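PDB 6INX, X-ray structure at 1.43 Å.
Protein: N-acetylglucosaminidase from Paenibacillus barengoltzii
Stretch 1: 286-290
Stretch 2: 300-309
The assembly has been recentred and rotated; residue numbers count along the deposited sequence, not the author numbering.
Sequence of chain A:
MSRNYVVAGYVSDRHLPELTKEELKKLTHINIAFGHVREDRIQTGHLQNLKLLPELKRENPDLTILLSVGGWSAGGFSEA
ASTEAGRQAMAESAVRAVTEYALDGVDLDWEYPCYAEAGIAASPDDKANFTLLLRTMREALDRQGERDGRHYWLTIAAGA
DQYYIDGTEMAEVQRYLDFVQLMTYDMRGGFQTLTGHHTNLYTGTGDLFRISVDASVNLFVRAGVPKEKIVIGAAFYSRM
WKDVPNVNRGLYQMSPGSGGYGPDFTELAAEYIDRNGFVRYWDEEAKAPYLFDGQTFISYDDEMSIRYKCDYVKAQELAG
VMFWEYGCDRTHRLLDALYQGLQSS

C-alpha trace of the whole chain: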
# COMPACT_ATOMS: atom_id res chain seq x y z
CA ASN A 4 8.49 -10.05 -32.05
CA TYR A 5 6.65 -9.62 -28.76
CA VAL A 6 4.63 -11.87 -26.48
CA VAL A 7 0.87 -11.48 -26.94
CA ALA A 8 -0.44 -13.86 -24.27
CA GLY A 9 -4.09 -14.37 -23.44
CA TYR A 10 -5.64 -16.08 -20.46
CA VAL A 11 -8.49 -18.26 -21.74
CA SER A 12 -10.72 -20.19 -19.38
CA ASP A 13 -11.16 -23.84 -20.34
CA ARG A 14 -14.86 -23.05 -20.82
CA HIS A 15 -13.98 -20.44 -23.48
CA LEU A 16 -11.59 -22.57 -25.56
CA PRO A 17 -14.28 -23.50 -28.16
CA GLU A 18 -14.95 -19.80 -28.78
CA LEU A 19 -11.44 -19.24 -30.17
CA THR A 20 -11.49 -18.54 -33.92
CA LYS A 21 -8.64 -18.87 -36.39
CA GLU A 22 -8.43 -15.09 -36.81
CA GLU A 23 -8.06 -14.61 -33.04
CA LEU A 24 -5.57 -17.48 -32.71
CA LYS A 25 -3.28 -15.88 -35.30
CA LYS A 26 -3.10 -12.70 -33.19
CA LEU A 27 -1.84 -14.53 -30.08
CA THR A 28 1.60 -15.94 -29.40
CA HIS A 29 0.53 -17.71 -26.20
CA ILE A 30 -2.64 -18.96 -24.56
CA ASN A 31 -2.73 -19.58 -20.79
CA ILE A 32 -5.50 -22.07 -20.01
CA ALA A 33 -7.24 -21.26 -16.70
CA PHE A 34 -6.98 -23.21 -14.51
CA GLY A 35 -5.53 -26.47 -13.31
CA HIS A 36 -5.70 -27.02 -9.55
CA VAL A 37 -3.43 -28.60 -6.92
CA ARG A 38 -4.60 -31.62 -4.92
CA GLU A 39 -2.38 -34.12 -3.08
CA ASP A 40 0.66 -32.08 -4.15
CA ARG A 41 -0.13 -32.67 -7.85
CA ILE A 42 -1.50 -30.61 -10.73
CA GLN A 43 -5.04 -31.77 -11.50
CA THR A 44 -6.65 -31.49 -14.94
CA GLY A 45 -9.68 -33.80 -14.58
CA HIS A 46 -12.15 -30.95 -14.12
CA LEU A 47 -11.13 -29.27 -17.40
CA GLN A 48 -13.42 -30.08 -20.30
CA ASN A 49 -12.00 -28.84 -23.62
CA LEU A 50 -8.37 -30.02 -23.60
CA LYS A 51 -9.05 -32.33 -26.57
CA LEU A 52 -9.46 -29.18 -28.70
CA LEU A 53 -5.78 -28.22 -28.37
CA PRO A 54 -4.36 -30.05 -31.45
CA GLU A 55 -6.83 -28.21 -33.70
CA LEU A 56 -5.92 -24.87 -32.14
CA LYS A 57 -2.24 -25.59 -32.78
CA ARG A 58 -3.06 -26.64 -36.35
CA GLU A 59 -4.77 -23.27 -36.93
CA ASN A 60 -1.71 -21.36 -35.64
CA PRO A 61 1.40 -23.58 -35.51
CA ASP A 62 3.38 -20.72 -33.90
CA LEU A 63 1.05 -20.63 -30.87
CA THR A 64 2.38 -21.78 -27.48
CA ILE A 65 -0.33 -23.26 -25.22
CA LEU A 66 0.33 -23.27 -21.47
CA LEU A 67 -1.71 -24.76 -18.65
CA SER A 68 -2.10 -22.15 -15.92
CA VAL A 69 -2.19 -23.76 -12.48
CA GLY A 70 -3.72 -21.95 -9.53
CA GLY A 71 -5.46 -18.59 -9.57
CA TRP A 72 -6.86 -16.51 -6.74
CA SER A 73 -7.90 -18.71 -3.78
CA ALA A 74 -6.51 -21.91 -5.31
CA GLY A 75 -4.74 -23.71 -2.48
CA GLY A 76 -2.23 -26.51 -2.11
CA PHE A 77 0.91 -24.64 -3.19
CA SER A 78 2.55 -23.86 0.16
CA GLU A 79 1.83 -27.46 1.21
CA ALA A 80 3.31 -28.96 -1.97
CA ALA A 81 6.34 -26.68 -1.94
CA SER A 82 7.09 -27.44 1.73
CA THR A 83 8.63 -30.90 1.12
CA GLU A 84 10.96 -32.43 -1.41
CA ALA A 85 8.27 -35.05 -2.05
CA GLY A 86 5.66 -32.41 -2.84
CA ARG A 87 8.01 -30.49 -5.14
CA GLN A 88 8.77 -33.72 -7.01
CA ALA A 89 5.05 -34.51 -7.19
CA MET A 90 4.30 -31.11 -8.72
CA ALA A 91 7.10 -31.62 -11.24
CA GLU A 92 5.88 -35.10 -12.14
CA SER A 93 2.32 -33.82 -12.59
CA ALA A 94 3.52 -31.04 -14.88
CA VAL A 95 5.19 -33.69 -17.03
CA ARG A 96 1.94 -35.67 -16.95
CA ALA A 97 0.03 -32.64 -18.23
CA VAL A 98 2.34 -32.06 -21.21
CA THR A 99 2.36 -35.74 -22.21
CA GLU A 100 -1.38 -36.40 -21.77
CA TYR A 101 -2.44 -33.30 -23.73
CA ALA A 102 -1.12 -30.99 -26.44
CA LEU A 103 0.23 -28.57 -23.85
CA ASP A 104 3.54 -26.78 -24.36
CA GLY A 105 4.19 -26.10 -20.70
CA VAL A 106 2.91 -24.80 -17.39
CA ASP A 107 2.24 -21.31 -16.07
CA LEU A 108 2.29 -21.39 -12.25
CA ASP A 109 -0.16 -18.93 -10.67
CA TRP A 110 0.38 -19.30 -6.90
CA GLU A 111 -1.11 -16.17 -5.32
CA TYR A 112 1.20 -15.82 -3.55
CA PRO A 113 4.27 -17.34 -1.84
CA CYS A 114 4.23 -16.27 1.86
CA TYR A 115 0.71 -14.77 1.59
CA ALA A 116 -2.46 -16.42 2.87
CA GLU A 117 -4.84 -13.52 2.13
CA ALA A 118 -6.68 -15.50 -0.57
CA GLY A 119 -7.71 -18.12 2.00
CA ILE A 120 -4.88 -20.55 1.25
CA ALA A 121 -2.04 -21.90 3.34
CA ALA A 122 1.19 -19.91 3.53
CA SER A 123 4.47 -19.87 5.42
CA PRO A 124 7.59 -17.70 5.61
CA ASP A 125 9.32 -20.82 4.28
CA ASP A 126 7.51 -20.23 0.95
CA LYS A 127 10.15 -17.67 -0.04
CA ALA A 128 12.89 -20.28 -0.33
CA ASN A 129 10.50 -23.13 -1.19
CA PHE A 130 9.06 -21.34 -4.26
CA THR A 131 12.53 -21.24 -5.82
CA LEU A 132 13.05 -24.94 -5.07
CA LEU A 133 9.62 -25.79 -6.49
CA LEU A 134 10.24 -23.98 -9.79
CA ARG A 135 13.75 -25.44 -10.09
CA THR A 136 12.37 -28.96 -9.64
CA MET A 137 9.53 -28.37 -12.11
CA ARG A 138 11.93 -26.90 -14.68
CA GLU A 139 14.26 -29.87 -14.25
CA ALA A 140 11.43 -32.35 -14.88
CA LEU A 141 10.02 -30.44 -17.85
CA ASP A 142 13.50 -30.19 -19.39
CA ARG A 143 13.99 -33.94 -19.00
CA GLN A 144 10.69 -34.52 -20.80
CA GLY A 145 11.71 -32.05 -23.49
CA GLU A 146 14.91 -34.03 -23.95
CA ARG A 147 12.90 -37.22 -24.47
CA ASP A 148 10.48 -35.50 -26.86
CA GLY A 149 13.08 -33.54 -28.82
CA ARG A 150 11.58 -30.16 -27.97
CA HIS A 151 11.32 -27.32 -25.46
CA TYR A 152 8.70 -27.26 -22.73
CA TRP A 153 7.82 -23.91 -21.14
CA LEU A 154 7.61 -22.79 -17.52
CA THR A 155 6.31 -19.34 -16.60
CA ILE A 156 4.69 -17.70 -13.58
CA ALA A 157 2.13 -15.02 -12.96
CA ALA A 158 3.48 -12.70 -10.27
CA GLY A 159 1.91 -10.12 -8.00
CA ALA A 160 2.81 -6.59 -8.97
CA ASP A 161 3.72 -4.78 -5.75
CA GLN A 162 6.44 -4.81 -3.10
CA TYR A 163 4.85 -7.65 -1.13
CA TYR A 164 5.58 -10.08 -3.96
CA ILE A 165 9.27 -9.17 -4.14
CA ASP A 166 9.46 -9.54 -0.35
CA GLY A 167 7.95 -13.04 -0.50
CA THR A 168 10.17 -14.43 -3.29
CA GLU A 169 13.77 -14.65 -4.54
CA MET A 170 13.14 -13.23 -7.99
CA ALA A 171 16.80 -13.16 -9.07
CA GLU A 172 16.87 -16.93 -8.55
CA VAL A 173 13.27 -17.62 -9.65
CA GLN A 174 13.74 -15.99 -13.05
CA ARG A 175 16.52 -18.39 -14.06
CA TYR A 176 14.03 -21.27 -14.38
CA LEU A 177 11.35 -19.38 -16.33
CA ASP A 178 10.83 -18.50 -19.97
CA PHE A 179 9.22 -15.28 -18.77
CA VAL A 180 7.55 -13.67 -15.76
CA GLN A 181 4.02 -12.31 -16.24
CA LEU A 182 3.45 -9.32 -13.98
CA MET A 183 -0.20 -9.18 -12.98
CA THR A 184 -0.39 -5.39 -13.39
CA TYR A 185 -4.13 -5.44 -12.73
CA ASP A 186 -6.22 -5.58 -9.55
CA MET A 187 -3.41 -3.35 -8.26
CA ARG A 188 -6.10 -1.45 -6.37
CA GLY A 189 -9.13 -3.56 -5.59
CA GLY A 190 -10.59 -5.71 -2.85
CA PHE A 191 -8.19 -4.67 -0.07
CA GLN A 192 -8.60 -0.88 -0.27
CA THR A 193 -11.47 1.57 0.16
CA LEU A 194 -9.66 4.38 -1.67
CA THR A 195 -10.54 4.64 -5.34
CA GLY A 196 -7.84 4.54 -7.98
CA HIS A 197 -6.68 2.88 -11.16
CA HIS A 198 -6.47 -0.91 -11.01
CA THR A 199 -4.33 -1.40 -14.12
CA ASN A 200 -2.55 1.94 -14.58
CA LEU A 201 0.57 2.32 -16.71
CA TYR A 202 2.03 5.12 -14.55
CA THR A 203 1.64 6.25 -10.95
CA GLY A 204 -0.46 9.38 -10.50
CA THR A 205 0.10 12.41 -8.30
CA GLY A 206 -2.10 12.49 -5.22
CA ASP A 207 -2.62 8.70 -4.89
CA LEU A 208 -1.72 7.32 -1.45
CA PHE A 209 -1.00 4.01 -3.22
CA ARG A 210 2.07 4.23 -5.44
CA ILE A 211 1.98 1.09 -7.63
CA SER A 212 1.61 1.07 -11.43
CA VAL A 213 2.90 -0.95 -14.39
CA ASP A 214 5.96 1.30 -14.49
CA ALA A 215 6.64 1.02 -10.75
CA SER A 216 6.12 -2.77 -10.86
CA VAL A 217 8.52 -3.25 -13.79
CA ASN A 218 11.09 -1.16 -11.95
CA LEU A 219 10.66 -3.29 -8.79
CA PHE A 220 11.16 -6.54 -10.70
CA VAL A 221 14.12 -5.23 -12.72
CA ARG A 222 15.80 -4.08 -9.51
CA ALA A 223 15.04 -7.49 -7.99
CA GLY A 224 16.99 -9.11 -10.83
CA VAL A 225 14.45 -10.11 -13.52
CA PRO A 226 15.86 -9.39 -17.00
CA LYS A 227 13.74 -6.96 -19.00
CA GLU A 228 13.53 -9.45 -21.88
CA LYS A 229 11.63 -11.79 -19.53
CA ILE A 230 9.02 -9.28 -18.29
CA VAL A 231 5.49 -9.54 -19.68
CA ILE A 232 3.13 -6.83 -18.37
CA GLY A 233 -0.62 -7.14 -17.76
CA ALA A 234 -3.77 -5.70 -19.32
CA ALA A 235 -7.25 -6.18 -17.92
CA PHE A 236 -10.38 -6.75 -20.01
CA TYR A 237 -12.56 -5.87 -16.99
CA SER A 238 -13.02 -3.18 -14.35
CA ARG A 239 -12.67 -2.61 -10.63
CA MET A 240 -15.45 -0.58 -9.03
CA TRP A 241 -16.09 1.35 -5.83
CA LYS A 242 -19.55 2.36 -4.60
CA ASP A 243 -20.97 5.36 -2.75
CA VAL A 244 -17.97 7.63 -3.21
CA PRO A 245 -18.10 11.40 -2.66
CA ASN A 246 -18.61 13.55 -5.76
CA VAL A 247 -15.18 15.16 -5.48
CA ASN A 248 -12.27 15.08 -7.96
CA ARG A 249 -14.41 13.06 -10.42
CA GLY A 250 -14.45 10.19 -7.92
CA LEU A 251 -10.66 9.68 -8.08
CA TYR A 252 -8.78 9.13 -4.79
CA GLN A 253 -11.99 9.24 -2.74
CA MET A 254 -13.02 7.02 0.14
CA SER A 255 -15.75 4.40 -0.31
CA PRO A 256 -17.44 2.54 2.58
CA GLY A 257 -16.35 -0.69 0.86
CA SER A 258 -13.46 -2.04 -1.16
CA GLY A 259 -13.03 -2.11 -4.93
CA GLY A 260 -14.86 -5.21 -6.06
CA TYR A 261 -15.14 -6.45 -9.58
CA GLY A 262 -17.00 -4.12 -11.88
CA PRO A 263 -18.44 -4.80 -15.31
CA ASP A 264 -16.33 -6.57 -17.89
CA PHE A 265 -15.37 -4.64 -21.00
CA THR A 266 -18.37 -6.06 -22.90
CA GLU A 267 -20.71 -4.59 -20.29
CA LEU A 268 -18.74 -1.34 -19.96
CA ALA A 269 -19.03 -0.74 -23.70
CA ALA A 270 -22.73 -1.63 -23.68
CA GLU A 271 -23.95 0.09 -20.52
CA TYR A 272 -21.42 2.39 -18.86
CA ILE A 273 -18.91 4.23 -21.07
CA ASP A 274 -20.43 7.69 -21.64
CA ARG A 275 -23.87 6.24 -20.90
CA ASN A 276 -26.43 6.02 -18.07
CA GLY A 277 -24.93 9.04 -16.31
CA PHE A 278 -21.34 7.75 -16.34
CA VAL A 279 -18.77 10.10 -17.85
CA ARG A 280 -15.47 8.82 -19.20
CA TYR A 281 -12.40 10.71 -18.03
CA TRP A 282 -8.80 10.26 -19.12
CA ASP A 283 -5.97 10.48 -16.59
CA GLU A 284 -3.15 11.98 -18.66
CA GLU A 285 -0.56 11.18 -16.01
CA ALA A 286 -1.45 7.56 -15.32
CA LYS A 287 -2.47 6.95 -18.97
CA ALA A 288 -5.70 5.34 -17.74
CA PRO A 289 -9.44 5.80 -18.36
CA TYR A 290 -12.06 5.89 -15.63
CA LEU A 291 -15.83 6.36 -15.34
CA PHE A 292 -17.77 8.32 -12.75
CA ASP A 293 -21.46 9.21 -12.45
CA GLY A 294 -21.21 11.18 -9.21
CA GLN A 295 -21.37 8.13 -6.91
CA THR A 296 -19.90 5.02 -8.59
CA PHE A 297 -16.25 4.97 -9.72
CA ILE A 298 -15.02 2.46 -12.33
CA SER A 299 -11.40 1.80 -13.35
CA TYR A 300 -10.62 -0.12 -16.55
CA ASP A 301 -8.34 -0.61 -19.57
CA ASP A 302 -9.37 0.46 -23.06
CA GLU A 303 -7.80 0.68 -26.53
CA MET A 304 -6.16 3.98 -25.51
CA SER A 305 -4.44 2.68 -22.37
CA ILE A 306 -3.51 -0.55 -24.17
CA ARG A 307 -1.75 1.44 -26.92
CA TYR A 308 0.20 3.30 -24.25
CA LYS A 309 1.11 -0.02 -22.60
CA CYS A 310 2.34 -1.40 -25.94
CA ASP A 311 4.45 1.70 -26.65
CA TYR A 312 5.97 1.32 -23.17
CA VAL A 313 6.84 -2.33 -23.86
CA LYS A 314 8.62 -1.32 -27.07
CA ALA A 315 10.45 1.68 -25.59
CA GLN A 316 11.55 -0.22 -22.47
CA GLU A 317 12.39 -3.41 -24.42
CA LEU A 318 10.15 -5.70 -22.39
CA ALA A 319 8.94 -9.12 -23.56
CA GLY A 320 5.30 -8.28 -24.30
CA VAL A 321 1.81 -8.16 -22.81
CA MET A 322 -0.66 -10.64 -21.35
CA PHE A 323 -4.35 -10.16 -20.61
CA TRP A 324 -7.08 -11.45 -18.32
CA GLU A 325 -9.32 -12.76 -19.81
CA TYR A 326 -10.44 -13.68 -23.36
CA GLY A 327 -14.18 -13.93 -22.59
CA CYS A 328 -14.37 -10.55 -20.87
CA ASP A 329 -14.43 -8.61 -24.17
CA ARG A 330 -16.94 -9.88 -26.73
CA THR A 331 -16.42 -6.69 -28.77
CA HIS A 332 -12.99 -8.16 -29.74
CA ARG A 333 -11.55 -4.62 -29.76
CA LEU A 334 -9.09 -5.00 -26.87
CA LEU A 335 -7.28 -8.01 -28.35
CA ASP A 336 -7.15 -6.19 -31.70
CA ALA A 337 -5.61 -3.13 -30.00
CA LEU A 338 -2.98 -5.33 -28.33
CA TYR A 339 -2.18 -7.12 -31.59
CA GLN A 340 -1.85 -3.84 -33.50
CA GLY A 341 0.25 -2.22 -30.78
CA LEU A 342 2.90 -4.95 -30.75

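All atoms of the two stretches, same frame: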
# COMPACT_ATOMS: atom_id res chain seq x y z
N ALA A 286 -1.49 9.00 -15.47
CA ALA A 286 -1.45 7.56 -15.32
C ALA A 286 -1.58 6.85 -16.66
O ALA A 286 -1.25 5.66 -16.75
CB ALA A 286 -2.58 7.11 -14.40
N LYS A 287 -2.08 7.55 -17.69
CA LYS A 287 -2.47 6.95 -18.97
C LYS A 287 -3.57 5.89 -18.79
O LYS A 287 -3.47 4.77 -19.28
CB LYS A 287 -1.28 6.39 -19.76
CG LYS A 287 -0.09 7.34 -19.97
CD LYS A 287 -0.50 8.65 -20.62
CE LYS A 287 0.73 9.52 -20.87
NZ LYS A 287 0.37 10.93 -21.17
N ALA A 288 -4.63 6.27 -18.07
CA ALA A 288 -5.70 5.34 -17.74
C ALA A 288 -7.07 5.99 -17.84
O ALA A 288 -7.24 7.15 -17.41
CB ALA A 288 -5.52 4.76 -16.33
N PRO A 289 -8.07 5.29 -18.36
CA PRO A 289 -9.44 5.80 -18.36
C PRO A 289 -10.19 5.40 -17.11
O PRO A 289 -9.90 4.38 -16.47
CB PRO A 289 -10.04 5.10 -19.58
CG PRO A 289 -9.45 3.70 -19.49
CD PRO A 289 -7.99 3.96 -19.02
N TYR A 290 -11.19 6.21 -16.76
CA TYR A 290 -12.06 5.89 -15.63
C TYR A 290 -13.43 6.49 -15.88
O TYR A 290 -13.58 7.44 -16.64
CB TYR A 290 -11.46 6.34 -14.29
CG TYR A 290 -11.17 7.82 -14.12
CD1 TYR A 290 -10.05 8.39 -14.70
CD2 TYR A 290 -11.98 8.62 -13.33
CE1 TYR A 290 -9.76 9.74 -14.53
CE2 TYR A 290 -11.70 9.97 -13.14
CZ TYR A 290 -10.58 10.52 -13.75
OH TYR A 290 -10.31 11.87 -13.56
N TYR A 300 -10.69 0.92 -15.52
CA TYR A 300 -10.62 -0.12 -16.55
C TYR A 300 -9.48 0.18 -17.51
O TYR A 300 -8.82 1.20 -17.40
CB TYR A 300 -11.98 -0.26 -17.26
CG TYR A 300 -12.38 0.90 -18.15
CD1 TYR A 300 -12.66 2.15 -17.61
CD2 TYR A 300 -12.51 0.74 -19.52
CE1 TYR A 300 -13.03 3.22 -18.41
CE2 TYR A 300 -12.90 1.81 -20.34
CZ TYR A 300 -13.16 3.04 -19.78
OH TYR A 300 -13.54 4.10 -20.58
N ASP A 301 -9.25 -0.76 -18.44
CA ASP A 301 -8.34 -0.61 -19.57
C ASP A 301 -9.18 -0.45 -20.84
O ASP A 301 -10.24 -1.08 -20.98
CB ASP A 301 -7.51 -1.90 -19.76
CG ASP A 301 -6.02 -1.73 -19.42
OD1 ASP A 301 -5.51 -0.59 -19.34
OD2 ASP A 301 -5.34 -2.78 -19.24
N ASP A 302 -8.70 0.38 -21.76
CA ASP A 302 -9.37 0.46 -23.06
C ASP A 302 -8.34 0.43 -24.19
O ASP A 302 -7.16 0.18 -23.94
CB ASP A 302 -10.32 1.66 -23.15
CG ASP A 302 -9.61 3.01 -23.11
OD1 ASP A 302 -8.37 3.07 -23.08
OD2 ASP A 302 -10.31 4.04 -23.12
N GLU A 303 -8.77 0.68 -25.43
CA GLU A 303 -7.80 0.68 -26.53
C GLU A 303 -6.74 1.76 -26.35
O GLU A 303 -5.58 1.57 -26.76
CB GLU A 303 -8.51 0.85 -27.88
CG GLU A 303 -9.57 -0.21 -28.16
CD GLU A 303 -10.97 0.20 -27.74
OE1 GLU A 303 -11.14 0.75 -26.62
OE2 GLU A 303 -11.91 -0.00 -28.53
N MET A 304 -7.09 2.87 -25.71
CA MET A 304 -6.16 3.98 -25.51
C MET A 304 -5.07 3.61 -24.51
O MET A 304 -3.87 3.78 -24.78
CB MET A 304 -6.94 5.21 -25.05
CG MET A 304 -6.22 6.55 -25.09
SD MET A 304 -7.36 7.91 -24.70
CE MET A 304 -8.34 7.99 -26.20
N SER A 305 -5.45 3.08 -23.35
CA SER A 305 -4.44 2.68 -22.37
C SER A 305 -3.63 1.49 -22.87
O SER A 305 -2.42 1.42 -22.61
CB SER A 305 -5.10 2.39 -21.02
OG SER A 305 -6.07 1.35 -21.11
N ILE A 306 -4.26 0.57 -23.60
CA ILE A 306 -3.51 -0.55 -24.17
C ILE A 306 -2.45 -0.06 -25.16
O ILE A 306 -1.31 -0.54 -25.14
CB ILE A 306 -4.48 -1.58 -24.77
CG1 ILE A 306 -5.18 -2.36 -23.66
CG2 ILE A 306 -3.74 -2.53 -25.71
CD1 ILE A 306 -6.31 -3.26 -24.17
N ARG A 307 -2.78 0.92 -26.02
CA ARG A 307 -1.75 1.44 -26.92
C ARG A 307 -0.58 2.02 -26.13
O ARG A 307 0.58 1.79 -26.48
CB ARG A 307 -2.29 2.48 -27.92
CG ARG A 307 -1.23 3.29 -28.76
CD ARG A 307 -0.54 2.30 -29.67
NE ARG A 307 0.45 2.85 -30.57
CZ ARG A 307 0.30 2.98 -31.89
NH1 ARG A 307 -0.83 2.60 -32.51
NH2 ARG A 307 1.32 3.47 -32.62
N TYR A 308 -0.88 2.76 -25.06
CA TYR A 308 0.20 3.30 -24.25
C TYR A 308 1.03 2.18 -23.62
O TYR A 308 2.26 2.28 -23.55
CB TYR A 308 -0.34 4.24 -23.17
CG TYR A 308 -0.57 5.66 -23.65
CD1 TYR A 308 0.50 6.52 -23.86
CD2 TYR A 308 -1.86 6.14 -23.86
CE1 TYR A 308 0.29 7.83 -24.29
CE2 TYR A 308 -2.08 7.45 -24.29
CZ TYR A 308 -0.99 8.28 -24.51
OH TYR A 308 -1.20 9.58 -24.94
N LYS A 309 0.38 1.11 -23.17
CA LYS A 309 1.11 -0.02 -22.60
C LYS A 309 2.01 -0.68 -23.64
O LYS A 309 3.15 -1.05 -23.33
CB LYS A 309 0.13 -1.04 -22.01
CG LYS A 309 -0.58 -0.55 -20.74
CD LYS A 309 -1.43 -1.65 -20.12
CE LYS A 309 -2.11 -1.15 -18.84
NZ LYS A 309 -2.91 -2.20 -18.13
O HOH W 1 -2.28 11.07 -22.63
O HOH W 2 -8.38 3.24 -14.49

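No direct hydrogen bond joins the two stretches; they are held instead by two CH-pi contacts, each accompanied by a bridging water. Pro 289 lies over one face of the Tyr 300 ring, with CG 3.8 Å from the ring centroid of Tyr 300 and 12° off the normal. The weakly polarized C-H surface of the proline ring suits an electron-rich aromatic face. Apolar packing extends this contact, Pro 289 CB lying 3.7 Å from Tyr 300 CE1. Pro 289 has no backbone N-H to donate, and its O and Tyr 300 O, 3.5 Å apart, are both acceptors. A water mediates nearby, donating to Pro 289 O at 2.7 Å and accepting a weak bond from Tyr 300 N at 3.4 Å.

At the other aromatic contact, Lys 287 uses the aliphatic part of its side chain. Its CD sits 3.9 Å from the ring centroid of Tyr 308, 11° off the normal, while the charged end continues past the ring. There a second water accepts from Lys 287 NZ at 3.0 Å and also bonds Tyr 308 OH at 3.0 Å.

Between these contacts the strand beginning at Ala 288 passes the first turn of the helix, and Ala 288 CA comes within 5.5 Å of Ser 305 CA. Ser 305 points its CB toward the other stretch, 3.4 Å from Lys 287 O and 3.8 Å from Pro 289 CD. Its polar atoms are engaged within its own stretch: OG donates to Asp 301 OD1 (2.7 Å) and accepts from Asp 302 N (2.9 Å), while Ser 305 N donates to Asp 302 OD1 (2.9 Å), capping the helix. The Asp 302 carboxylate also borders the proline, its CG 3.7 Å from Pro 289 CG.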